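Electron transfer flavoprotein, alpha subunit (PDB 7KOE) binds flavin-adenine dinucleotide and, as part of a larger assembly with the other electron transfer flavoprotein subunit, probably passes electrons between redox partners. Local coordinates at residues Lys5-Leu10 with Pro94-Ile99; Glu104-Ala109 with Met160-Pro165; Leu116-Thr121 with His156-Ala161. All blocks are in the same frame, centred on the assembly; numbering follows the deposited sequence.

Interaction 1: Lys5-Leu10 with Pro94-Ile99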
loop_
_atom_site.group_PDB
_atom_site.type_symbol
_atom_site.label_atom_id
_atom_site.label_comp_id
_atom_site.label_asym_id
_atom_site.label_seq_id
_atom_site.Cartn_x
_atom_site.Cartn_y
_atom_site.Cartn_z
ATOM N N LYS B 5 -22.584 48.257 -5.934
ATOM C CA LYS B 5 -21.581 47.420 -6.597
ATOM C C LYS B 5 -20.905 48.254 -7.687
ATOM O O LYS B 5 -21.276 48.251 -8.862
ATOM C CB LYS B 5 -22.207 46.150 -7.156
ATOM C CG LYS B 5 -22.627 45.163 -6.084
ATOM C CD LYS B 5 -23.185 43.890 -6.691
ATOM C CE LYS B 5 -23.672 42.941 -5.607
ATOM N NZ LYS B 5 -22.546 42.414 -4.790
ATOM N N ILE B 6 -19.891 48.986 -7.254
ATOM C CA ILE B 6 -19.304 50.084 -8.005
ATOM C C ILE B 6 -17.791 49.879 -7.981
ATOM O O ILE B 6 -17.111 50.206 -7.010
ATOM C CB ILE B 6 -19.761 51.425 -7.414
ATOM C CG1 ILE B 6 -19.038 52.634 -7.998
ATOM C CG2 ILE B 6 -19.843 51.411 -5.871
ATOM C CD1 ILE B 6 -19.649 53.901 -7.480
ATOM N N ILE B 7 -17.237 49.310 -9.046
ATOM C CA ILE B 7 -15.853 48.853 -8.960
ATOM C C ILE B 7 -14.919 49.988 -9.378
ATOM O O ILE B 7 -15.184 50.716 -10.339
ATOM C CB ILE B 7 -15.635 47.569 -9.775
ATOM C CG1 ILE B 7 -15.902 47.753 -11.265
ATOM C CG2 ILE B 7 -16.580 46.493 -9.268
ATOM C CD1 ILE B 7 -15.713 46.483 -12.064
ATOM N N PHE B 8 -13.854 50.186 -8.606
ATOM C CA PHE B 8 -12.945 51.306 -8.800
ATOM C C PHE B 8 -11.691 50.855 -9.531
ATOM O O PHE B 8 -11.265 49.705 -9.422
ATOM C CB PHE B 8 -12.535 51.926 -7.463
ATOM C CG PHE B 8 -13.520 52.910 -6.901
ATOM C CD1 PHE B 8 -14.769 53.084 -7.469
ATOM C CD2 PHE B 8 -13.184 53.664 -5.791
ATOM C CE1 PHE B 8 -15.663 53.990 -6.936
ATOM C CE2 PHE B 8 -14.070 54.574 -5.257
ATOM C CZ PHE B 8 -15.310 54.737 -5.829
ATOM N N VAL B 9 -11.101 51.780 -10.282
ATOM C CA VAL B 9 -9.794 51.599 -10.904
ATOM C C VAL B 9 -9.037 52.905 -10.736
ATOM O O VAL B 9 -9.520 53.961 -11.154
ATOM C CB VAL B 9 -9.893 51.228 -12.399
ATOM C CG1 VAL B 9 -8.554 51.409 -13.084
ATOM C CG2 VAL B 9 -10.375 49.805 -12.590
ATOM N N LEU B 10 -7.866 52.850 -10.112
ATOM C CA LEU B 10 -7.050 54.040 -9.937
ATOM C C LEU B 10 -6.226 54.284 -11.193
ATOM O O LEU B 10 -5.710 53.345 -11.804
ATOM C CB LEU B 10 -6.132 53.897 -8.723
ATOM C CG LEU B 10 -5.627 55.159 -8.020
ATOM C CD1 LEU B 10 -5.401 54.836 -6.569
ATOM C CD2 LEU B 10 -4.344 55.705 -8.622
ATOM N N PRO B 94 -17.056 51.587 -2.670
ATOM C CA PRO B 94 -16.852 50.692 -3.810
ATOM C C PRO B 94 -16.886 49.223 -3.402
ATOM O O PRO B 94 -16.950 48.868 -2.228
ATOM C CB PRO B 94 -15.467 51.093 -4.324
ATOM C CG PRO B 94 -14.793 51.653 -3.163
ATOM C CD PRO B 94 -15.844 52.372 -2.396
ATOM N N GLU B 95 -16.849 48.365 -4.415
ATOM C CA GLU B 95 -16.830 46.918 -4.249
ATOM C C GLU B 95 -15.476 46.308 -4.570
ATOM O O GLU B 95 -14.990 45.461 -3.821
ATOM C CB GLU B 95 -17.901 46.277 -5.139
ATOM C CG GLU B 95 -17.932 44.760 -5.126
ATOM C CD GLU B 95 -18.782 44.205 -4.004
ATOM O OE1 GLU B 95 -19.509 44.992 -3.366
ATOM O OE2 GLU B 95 -18.733 42.980 -3.767
ATOM N N ILE B 96 -14.857 46.728 -5.670
ATOM C CA ILE B 96 -13.548 46.250 -6.091
ATOM C C ILE B 96 -12.687 47.467 -6.388
ATOM O O ILE B 96 -13.014 48.258 -7.280
ATOM C CB ILE B 96 -13.636 45.343 -7.330
ATOM C CG1 ILE B 96 -14.357 44.037 -7.004
ATOM C CG2 ILE B 96 -12.260 45.076 -7.899
ATOM C CD1 ILE B 96 -14.613 43.179 -8.216
ATOM N N PHE B 97 -11.599 47.622 -5.648
ATOM C CA PHE B 97 -10.615 48.666 -5.891
ATOM C C PHE B 97 -9.451 48.026 -6.633
ATOM O O PHE B 97 -8.966 46.969 -6.224
ATOM C CB PHE B 97 -10.140 49.281 -4.576
ATOM C CG PHE B 97 -9.685 50.700 -4.696
ATOM C CD1 PHE B 97 -10.469 51.730 -4.224
ATOM C CD2 PHE B 97 -8.483 51.007 -5.300
ATOM C CE1 PHE B 97 -10.046 53.038 -4.332
ATOM C CE2 PHE B 97 -8.067 52.314 -5.414
ATOM C CZ PHE B 97 -8.847 53.325 -4.929
ATOM N N LEU B 98 -9.009 48.653 -7.717
ATOM C CA LEU B 98 -7.923 48.122 -8.531
ATOM C C LEU B 98 -6.862 49.193 -8.727
ATOM O O LEU B 98 -7.148 50.259 -9.278
ATOM C CB LEU B 98 -8.433 47.636 -9.887
ATOM C CG LEU B 98 -9.289 46.373 -9.933
ATOM C CD1 LEU B 98 -9.419 45.891 -11.360
ATOM C CD2 LEU B 98 -8.694 45.288 -9.070
ATOM N N ILE B 99 -5.644 48.912 -8.268
ATOM C CA ILE B 99 -4.478 49.738 -8.547
ATOM C C ILE B 99 -3.470 48.864 -9.277
ATOM O O ILE B 99 -3.420 47.651 -9.067
ATOM C CB ILE B 99 -3.865 50.337 -7.260
ATOM C CG1 ILE B 99 -4.964 50.818 -6.320
ATOM C CG2 ILE B 99 -2.954 51.507 -7.577
ATOM C CD1 ILE B 99 -4.469 51.364 -5.012
#
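Leu98 O is the best-held polar atom where Lys5-Leu10 meets Pro94-Ile99, and two groups grip it. Leu10 N lies 2.8 Å from Leu98 O in a nearly straight bond (171° at the hydrogen) that arrives almost along the C=O axis, and Val9 CA adds a weaker C-H...O contact. Further back, Phe8 N donates to Ile96 O, Leu98 N gives Phe8 O a weak, bent bond, and Glu95 N approaches Ile6 O from above the carbonyl plane.

The heaviest side-chain packing is aromatic. Phe8 CG stands beside its backbone N (chi1 -83°), which lays the ring over Pro94: Pro94 CB sits 3.6 Å from the Phe8 ring centroid, a CH-pi contact over the middle of the face. The edge of the same ring meets Phe97, with Phe8 CD2 3.5 Å from Phe97 CE1 and the planes oblique at 66°. Phe8 CB in turn covers the rim of one Phe97 face, and Phe97 CE2 touches Leu10 CD1 at 3.8 Å. Trp42 of strand 40-46 also meets the Phe8 ring, so an alanine here would remove the ring that Pro94, Phe97 and Trp42 share and would probably loosen their packing. Branched residues suit the other surface: Ile7 CG2 rests 3.7 Å from Ile96 CB, and helix 21-33 covers Ile7 and Val9. At the far end Glu95 OE2 forms a salt bridge with Arg157 NE, while Lys5 NZ offers Glu95 OE2 only a long one, at 4.0 Å.

Parallel, hydrogen-bonded strands 6-9 and 97-100 thus lie side by side inside a seven-stranded sheet, where the chain, having built outward through 40-46 and 65-69, returns to the first strand's other side, the switch of direction characteristic of Rossmann-like alpha/beta folds.

Interaction 2: Glu104-Ala109 with Met160-Pro165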
loop_
_atom_site.group_PDB
_atom_site.type_symbol
_atom_site.label_atom_id
_atom_site.label_comp_id
_atom_site.label_asym_id
_atom_site.label_seq_id
_atom_site.Cartn_x
_atom_site.Cartn_y
_atom_site.Cartn_z
ATOM N N GLU B 104 4.710 52.973 -6.978
ATOM C CA GLU B 104 3.782 53.842 -6.269
ATOM C C GLU B 104 2.475 53.133 -5.954
ATOM O O GLU B 104 1.862 53.418 -4.926
ATOM C CB GLU B 104 3.494 55.109 -7.074
ATOM C CG GLU B 104 4.706 55.751 -7.712
ATOM C CD GLU B 104 4.867 55.374 -9.163
ATOM O OE1 GLU B 104 4.509 54.240 -9.529
ATOM O OE2 GLU B 104 5.332 56.221 -9.944
ATOM N N GLY B 105 2.043 52.211 -6.806
ATOM C CA GLY B 105 0.773 51.543 -6.616
ATOM C C GLY B 105 0.768 50.540 -5.483
ATOM O O GLY B 105 -0.200 50.467 -4.722
ATOM N N ARG B 106 1.843 49.757 -5.363
ATOM C CA ARG B 106 1.949 48.805 -4.264
ATOM C C ARG B 106 2.149 49.507 -2.930
ATOM O O ARG B 106 1.684 49.015 -1.897
ATOM C CB ARG B 106 3.098 47.833 -4.515
ATOM C CG ARG B 106 2.977 47.052 -5.800
ATOM C CD ARG B 106 4.052 45.992 -5.894
ATOM N NE ARG B 106 3.887 44.964 -4.875
ATOM C CZ ARG B 106 4.248 43.697 -5.033
ATOM N NH1 ARG B 106 4.796 43.301 -6.171
ATOM N NH2 ARG B 106 4.060 42.826 -4.054
ATOM N N GLU B 107 2.838 50.645 -2.933
ATOM C CA GLU B 107 3.038 51.394 -1.699
ATOM C C GLU B 107 1.754 52.090 -1.267
ATOM O O GLU B 107 1.443 52.144 -0.072
ATOM C CB GLU B 107 4.181 52.391 -1.896
ATOM C CG GLU B 107 4.096 53.664 -1.089
ATOM C CD GLU B 107 5.335 54.511 -1.221
ATOM O OE1 GLU B 107 6.008 54.425 -2.266
ATOM O OE2 GLU B 107 5.643 55.258 -0.276
ATOM N N LEU B 108 0.979 52.591 -2.231
ATOM C CA LEU B 108 -0.261 53.295 -1.918
ATOM C C LEU B 108 -1.335 52.344 -1.418
ATOM O O LEU B 108 -2.082 52.679 -0.494
ATOM C CB LEU B 108 -0.760 54.032 -3.155
ATOM C CG LEU B 108 -1.763 55.175 -3.089
ATOM C CD1 LEU B 108 -1.445 56.078 -4.235
ATOM C CD2 LEU B 108 -3.176 54.669 -3.227
ATOM N N ALA B 109 -1.448 51.170 -2.044
ATOM C CA ALA B 109 -2.508 50.235 -1.695
ATOM C C ALA B 109 -2.326 49.670 -0.297
ATOM O O ALA B 109 -3.315 49.379 0.382
ATOM C CB ALA B 109 -2.563 49.105 -2.715
ATOM N N MET B 160 -9.888 45.131 -2.405
ATOM C CA MET B 160 -8.761 45.754 -3.083
ATOM C C MET B 160 -7.837 44.693 -3.656
ATOM O O MET B 160 -7.694 43.605 -3.096
ATOM C CB MET B 160 -7.992 46.650 -2.120
ATOM C CG MET B 160 -8.850 47.621 -1.355
ATOM S SD MET B 160 -7.871 48.926 -0.606
ATOM C CE MET B 160 -6.790 49.348 -1.967
ATOM N N ALA B 161 -7.217 45.009 -4.787
ATOM C CA ALA B 161 -6.362 44.051 -5.478
ATOM C C ALA B 161 -5.365 44.830 -6.318
ATOM O O ALA B 161 -5.744 45.431 -7.323
ATOM C CB ALA B 161 -7.182 43.110 -6.352
ATOM N N THR B 162 -4.103 44.820 -5.911
ATOM C CA THR B 162 -3.059 45.427 -6.718
ATOM C C THR B 162 -2.660 44.456 -7.820
ATOM O O THR B 162 -2.344 43.295 -7.550
ATOM C CB THR B 162 -1.861 45.794 -5.851
ATOM O OG1 THR B 162 -2.322 46.471 -4.683
ATOM C CG2 THR B 162 -0.968 46.730 -6.586
ATOM N N VAL B 163 -2.695 44.920 -9.065
ATOM C CA VAL B 163 -2.586 44.053 -10.232
ATOM C C VAL B 163 -1.292 44.355 -10.970
ATOM O O VAL B 163 -0.935 45.521 -11.163
ATOM C CB VAL B 163 -3.797 44.223 -11.167
ATOM C CG1 VAL B 163 -3.870 43.092 -12.171
ATOM C CG2 VAL B 163 -5.078 44.310 -10.374
ATOM N N ARG B 164 -0.613 43.296 -11.406
ATOM C CA ARG B 164 0.681 43.422 -12.065
ATOM C C ARG B 164 0.527 44.083 -13.430
ATOM O O ARG B 164 -0.361 43.699 -14.199
ATOM C CB ARG B 164 1.321 42.043 -12.208
ATOM C CG ARG B 164 2.452 41.970 -13.212
ATOM C CD ARG B 164 2.945 40.551 -13.381
ATOM N NE ARG B 164 3.750 40.123 -12.245
ATOM C CZ ARG B 164 4.228 38.895 -12.089
ATOM N NH1 ARG B 164 3.979 37.962 -12.995
ATOM N NH2 ARG B 164 4.955 38.601 -11.023
ATOM N N PRO B 165 1.351 45.081 -13.759
ATOM C CA PRO B 165 1.232 45.756 -15.058
ATOM C C PRO B 165 1.674 44.853 -16.200
ATOM O O PRO B 165 2.823 44.410 -16.251
ATOM C CB PRO B 165 2.156 46.970 -14.910
ATOM C CG PRO B 165 2.346 47.136 -13.439
ATOM C CD PRO B 165 2.331 45.750 -12.893
#
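A beta-alpha-beta crossover frames this contact: helix 103-113 links parallel strands 97-100 and 120-124 and packs over strand 160-163, which lies between them. The helix segment runs nearly antiparallel to that strand (163°), their axes 9.0 Å apart. Thr162 carries most of the meeting. Its OG1 stands beside the backbone N and touches Ala109 CB at 3.3 Å, while its CG2, anti to the N, meets Arg106 CG at 4.0 Å, the two side chains crossing at about a right angle. No hydrogen bond joins the two segments, so the contact is van der Waals packing between compact groups. Gly105 and Ala109 suit it because they add little or no side chain on the strand-facing side of the helix. Met160 reaches in by its tip, bent at chi3 (45°), to bring CE 4.3 Å from Ala109 CB. Arg106 lends only its aliphatic stem; its NH2 is hydrogen-bonded to Thr140 O and Asp139 O of the neighbouring electron transfer flavoprotein chain, the same chain whose Arg176 forms a salt bridge with Glu107. Ala109 lies on three strands at once, touching Ile99 of 97-100 and Leu120 of 120-124 as well as Thr162 between them.

Interaction 3: Leu116-Thr121 with His156-Ala161. With FAD (flavin-adenine dinucleotide), chain I.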
loop_
_atom_site.group_PDB
_atom_site.type_symbol
_atom_site.label_atom_id
_atom_site.label_comp_id
_atom_site.label_asym_id
_atom_site.label_seq_id
_atom_site.Cartn_x
_atom_site.Cartn_y
_atom_site.Cartn_z
ATOM N N LEU B 116 -9.075 51.425 5.601
ATOM C CA LEU B 116 -10.387 50.827 5.425
ATOM C C LEU B 116 -10.544 49.519 6.181
ATOM O O LEU B 116 -11.677 49.041 6.305
ATOM C CB LEU B 116 -10.648 50.574 3.942
ATOM C CG LEU B 116 -10.148 51.643 2.980
ATOM C CD1 LEU B 116 -10.198 51.111 1.565
ATOM C CD2 LEU B 116 -10.958 52.915 3.111
ATOM N N GLU B 117 -9.434 48.954 6.678
ATOM C CA GLU B 117 -9.379 47.643 7.332
ATOM C C GLU B 117 -9.951 46.551 6.436
ATOM O O GLU B 117 -10.734 45.710 6.875
ATOM C CB GLU B 117 -10.074 47.655 8.697
ATOM C CG GLU B 117 -9.732 48.855 9.560
ATOM C CD GLU B 117 -8.376 48.731 10.214
ATOM O OE1 GLU B 117 -7.931 47.589 10.440
ATOM O OE2 GLU B 117 -7.756 49.775 10.503
ATOM N N THR B 118 -9.565 46.571 5.168
ATOM C CA THR B 118 -10.019 45.597 4.189
ATOM C C THR B 118 -8.867 44.688 3.784
ATOM O O THR B 118 -7.744 44.799 4.281
ATOM C CB THR B 118 -10.611 46.290 2.964
ATOM O OG1 THR B 118 -10.963 45.305 1.988
ATOM C CG2 THR B 118 -9.606 47.242 2.357
ATOM N N GLY B 119 -9.157 43.783 2.859
ATOM C CA GLY B 119 -8.179 42.825 2.378
ATOM C C GLY B 119 -7.589 43.267 1.052
ATOM O O GLY B 119 -8.299 43.757 0.177
ATOM N N LEU B 120 -6.283 43.074 0.913
ATOM C CA LEU B 120 -5.558 43.532 -0.258
ATOM C C LEU B 120 -4.570 42.466 -0.692
ATOM O O LEU B 120 -3.793 41.970 0.126
ATOM C CB LEU B 120 -4.820 44.836 0.036
ATOM C CG LEU B 120 -3.738 45.235 -0.956
ATOM C CD1 LEU B 120 -4.364 45.863 -2.163
ATOM C CD2 LEU B 120 -2.781 46.186 -0.308
ATOM N N THR B 121 -4.605 42.116 -1.971
ATOM C CA THR B 121 -3.627 41.225 -2.574
ATOM C C THR B 121 -2.780 42.026 -3.549
ATOM O O THR B 121 -3.311 42.840 -4.307
ATOM C CB THR B 121 -4.314 40.068 -3.293
ATOM O OG1 THR B 121 -4.936 40.558 -4.482
ATOM C CG2 THR B 121 -5.369 39.457 -2.407
ATOM N N HIS B 156 -15.176 41.617 3.608
ATOM C CA HIS B 156 -14.719 42.985 3.797
ATOM C C HIS B 156 -14.765 43.750 2.482
ATOM O O HIS B 156 -14.527 43.185 1.411
ATOM C CB HIS B 156 -13.306 43.003 4.374
ATOM C CG HIS B 156 -13.259 42.750 5.846
ATOM N ND1 HIS B 156 -13.391 41.490 6.388
ATOM C CD2 HIS B 156 -13.108 43.595 6.893
ATOM C CE1 HIS B 156 -13.315 41.569 7.704
ATOM N NE2 HIS B 156 -13.143 42.836 8.035
ATOM N N ARG B 157 -15.083 45.040 2.569
ATOM C CA ARG B 157 -15.266 45.865 1.387
ATOM C C ARG B 157 -14.453 47.149 1.491
ATOM O O ARG B 157 -14.426 47.782 2.554
ATOM C CB ARG B 157 -16.747 46.205 1.185
ATOM C CG ARG B 157 -17.579 45.033 0.711
ATOM C CD ARG B 157 -16.992 44.419 -0.543
ATOM N NE ARG B 157 -17.688 43.194 -0.917
ATOM C CZ ARG B 157 -17.318 41.980 -0.527
ATOM N NH1 ARG B 157 -16.255 41.824 0.246
ATOM N NH2 ARG B 157 -18.011 40.920 -0.917
ATOM N N PRO B 158 -13.784 47.568 0.405
ATOM C CA PRO B 158 -13.733 46.924 -0.911
ATOM C C PRO B 158 -12.709 45.804 -1.006
ATOM O O PRO B 158 -11.761 45.769 -0.230
ATOM C CB PRO B 158 -13.342 48.073 -1.835
ATOM C CG PRO B 158 -12.519 48.950 -0.987
ATOM C CD PRO B 158 -13.088 48.866 0.399
ATOM N N GLN B 159 -12.911 44.888 -1.951
ATOM C CA GLN B 159 -11.925 43.851 -2.241
ATOM C C GLN B 159 -10.826 44.480 -3.088
ATOM O O GLN B 159 -10.820 44.402 -4.318
ATOM C CB GLN B 159 -12.565 42.669 -2.956
ATOM C CG GLN B 159 -13.896 42.233 -2.388
ATOM C CD GLN B 159 -14.554 41.171 -3.238
ATOM O OE1 GLN B 159 -13.879 40.355 -3.862
ATOM N NE2 GLN B 159 -15.876 41.178 -3.273
ATOM N N MET B 160 -9.888 45.131 -2.405
ATOM C CA MET B 160 -8.761 45.754 -3.083
ATOM C C MET B 160 -7.837 44.693 -3.656
ATOM O O MET B 160 -7.694 43.605 -3.096
ATOM C CB MET B 160 -7.992 46.650 -2.120
ATOM C CG MET B 160 -8.850 47.621 -1.355
ATOM S SD MET B 160 -7.871 48.926 -0.606
ATOM C CE MET B 160 -6.790 49.348 -1.967
ATOM N N ALA B 161 -7.217 45.009 -4.787
ATOM C CA ALA B 161 -6.362 44.051 -5.478
ATOM C C ALA B 161 -5.365 44.830 -6.318
ATOM O O ALA B 161 -5.744 45.431 -7.323
ATOM C CB ALA B 161 -7.182 43.110 -6.352
HETATM P PA FAD I . 5.745 41.549 3.362
HETATM O O1A FAD I . 6.012 41.802 1.919
HETATM O O2A FAD I . 4.633 42.286 4.024
HETATM O O5B FAD I . 7.088 41.775 4.199
HETATM C C5B FAD I . 7.605 43.121 4.285
HETATM C C4B FAD I . 8.400 43.269 5.557
HETATM O O4B FAD I . 7.493 43.331 6.685
HETATM C C3B FAD I . 9.345 42.118 5.910
HETATM O O3B FAD I . 10.593 42.235 5.241
HETATM C C2B FAD I . 9.500 42.337 7.415
HETATM O O2B FAD I . 10.396 43.382 7.722
HETATM C C1B FAD I . 8.071 42.699 7.805
HETATM N N9A FAD I . 7.274 41.533 8.134
HETATM C C8A FAD I . 6.593 40.716 7.277
HETATM N N7A FAD I . 5.979 39.735 7.894
HETATM C C5A FAD I . 6.283 39.921 9.235
HETATM C C6A FAD I . 5.937 39.211 10.399
HETATM N N6A FAD I . 5.176 38.122 10.403
HETATM N N1A FAD I . 6.423 39.673 11.575
HETATM C C2A FAD I . 7.192 40.768 11.565
HETATM N N3A FAD I . 7.579 41.514 10.537
HETATM C C4A FAD I . 7.084 41.028 9.389
HETATM N N1 FAD I . -1.316 38.186 2.902
HETATM C C2 FAD I . -1.916 39.263 2.354
HETATM O O2 FAD I . -2.190 40.247 3.036
HETATM N N3 FAD I . -2.240 39.313 1.040
HETATM C C4 FAD I . -1.979 38.270 0.188
HETATM O O4 FAD I . -2.286 38.358 -0.989
HETATM C C4X FAD I . -1.358 37.130 0.717
HETATM N N5 FAD I . -1.105 36.129 -0.083
HETATM C C5X FAD I . -0.501 35.027 0.462
HETATM C C6 FAD I . -0.224 33.937 -0.380
HETATM C C7 FAD I . 0.377 32.799 0.096
HETATM C C7M FAD I . 0.658 31.647 -0.835
HETATM C C8 FAD I . 0.729 32.719 1.463
HETATM C C8M FAD I . 1.391 31.481 2.009
HETATM C C9 FAD I . 0.465 33.783 2.299
HETATM C C9A FAD I . -0.152 34.950 1.823
HETATM N N10 FAD I . -0.435 36.039 2.640
HETATM C C10 FAD I . -1.047 37.162 2.122
HETATM C "C1'" FAD I . -0.082 35.994 4.069
HETATM C "C2'" FAD I . 0.882 37.098 4.457
HETATM O "O2'" FAD I . 2.190 36.774 4.012
HETATM C "C3'" FAD I . 0.916 37.299 5.972
HETATM O "O3'" FAD I . -0.237 38.030 6.364
HETATM C "C4'" FAD I . 2.175 38.018 6.464
HETATM O "O4'" FAD I . 1.935 38.617 7.739
HETATM C "C5'" FAD I . 2.646 39.080 5.500
HETATM O "O5'" FAD I . 3.876 38.647 4.864
HETATM P P FAD I . 4.174 39.104 3.361
HETATM O O1P FAD I . 4.474 37.902 2.531
HETATM O O2P FAD I . 3.061 39.997 2.935
HETATM O O3P FAD I . 5.495 39.982 3.554
#
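Thr118 OG1 works both ways in this contact. With OG1 anti to the backbone N (chi1 176°), the hydroxyl donates to Pro158 O at 2.4 Å, from above the carbonyl plane, and accepts a weak, bent bond from Gly119 N. A threonine fits here because its methyl is useful too: Thr118 CG2 packs 3.8 Å from Met160 SD. Pro158 O also receives a weak bond from Met160 N, closing an inverse gamma turn centred on Gln159. Met160 N has a second weak acceptor in Gly119 O, at 3.3 Å. Beyond this turn, and the cis peptide before Pro158, the segments lead into strands 120-124 and 160-163, parallel neighbours at the border of the sheet, where 120-124 is the outermost strand within the chain. There Leu120 O turns to the flavin: FAD N3 donates to Leu120 O at 3.2 Å and 173°, and Gln142 NE2 of the neighbouring electron transfer flavoprotein chain gives this oxygen a second hydrogen bond. Leu120 CD1 meanwhile packs against Met160 CB at 3.7 Å, so the residue's backbone serves the cofactor and its side chain the core. Thr121 CB comes 3.5 Å from FAD O4. Arg157 is spread over several acceptors: NH1 bonds His156 O, which lies in the guanidinium plane, and NH2 reaches Pro154 O. Gln159 OE1 accepts from Leu136 N.

All three contacts are built on one parallel sheet, two within it and one between it and helix 103-113, and strand 160-163 joins them. It bonds to interaction 1 on one side, where Phe97 O lies 3.0 Å from Ala161 N and Ile99 O 2.8 Å from Val163 N, and to the outermost strand on the other, with Thr162 N 2.7 Å from Thr121 O. Interactions 2 and 3 share Met160 and Ala161, and Ala109 O meets Leu120 CD2 at 3.3 Å. Closeness to FAD grows from contact to contact: the side chain of Leu98 in interaction 1 is about 12 Å from it and that of Arg106 in interaction 2 about 6 Å, whereas interaction 3 bonds it directly.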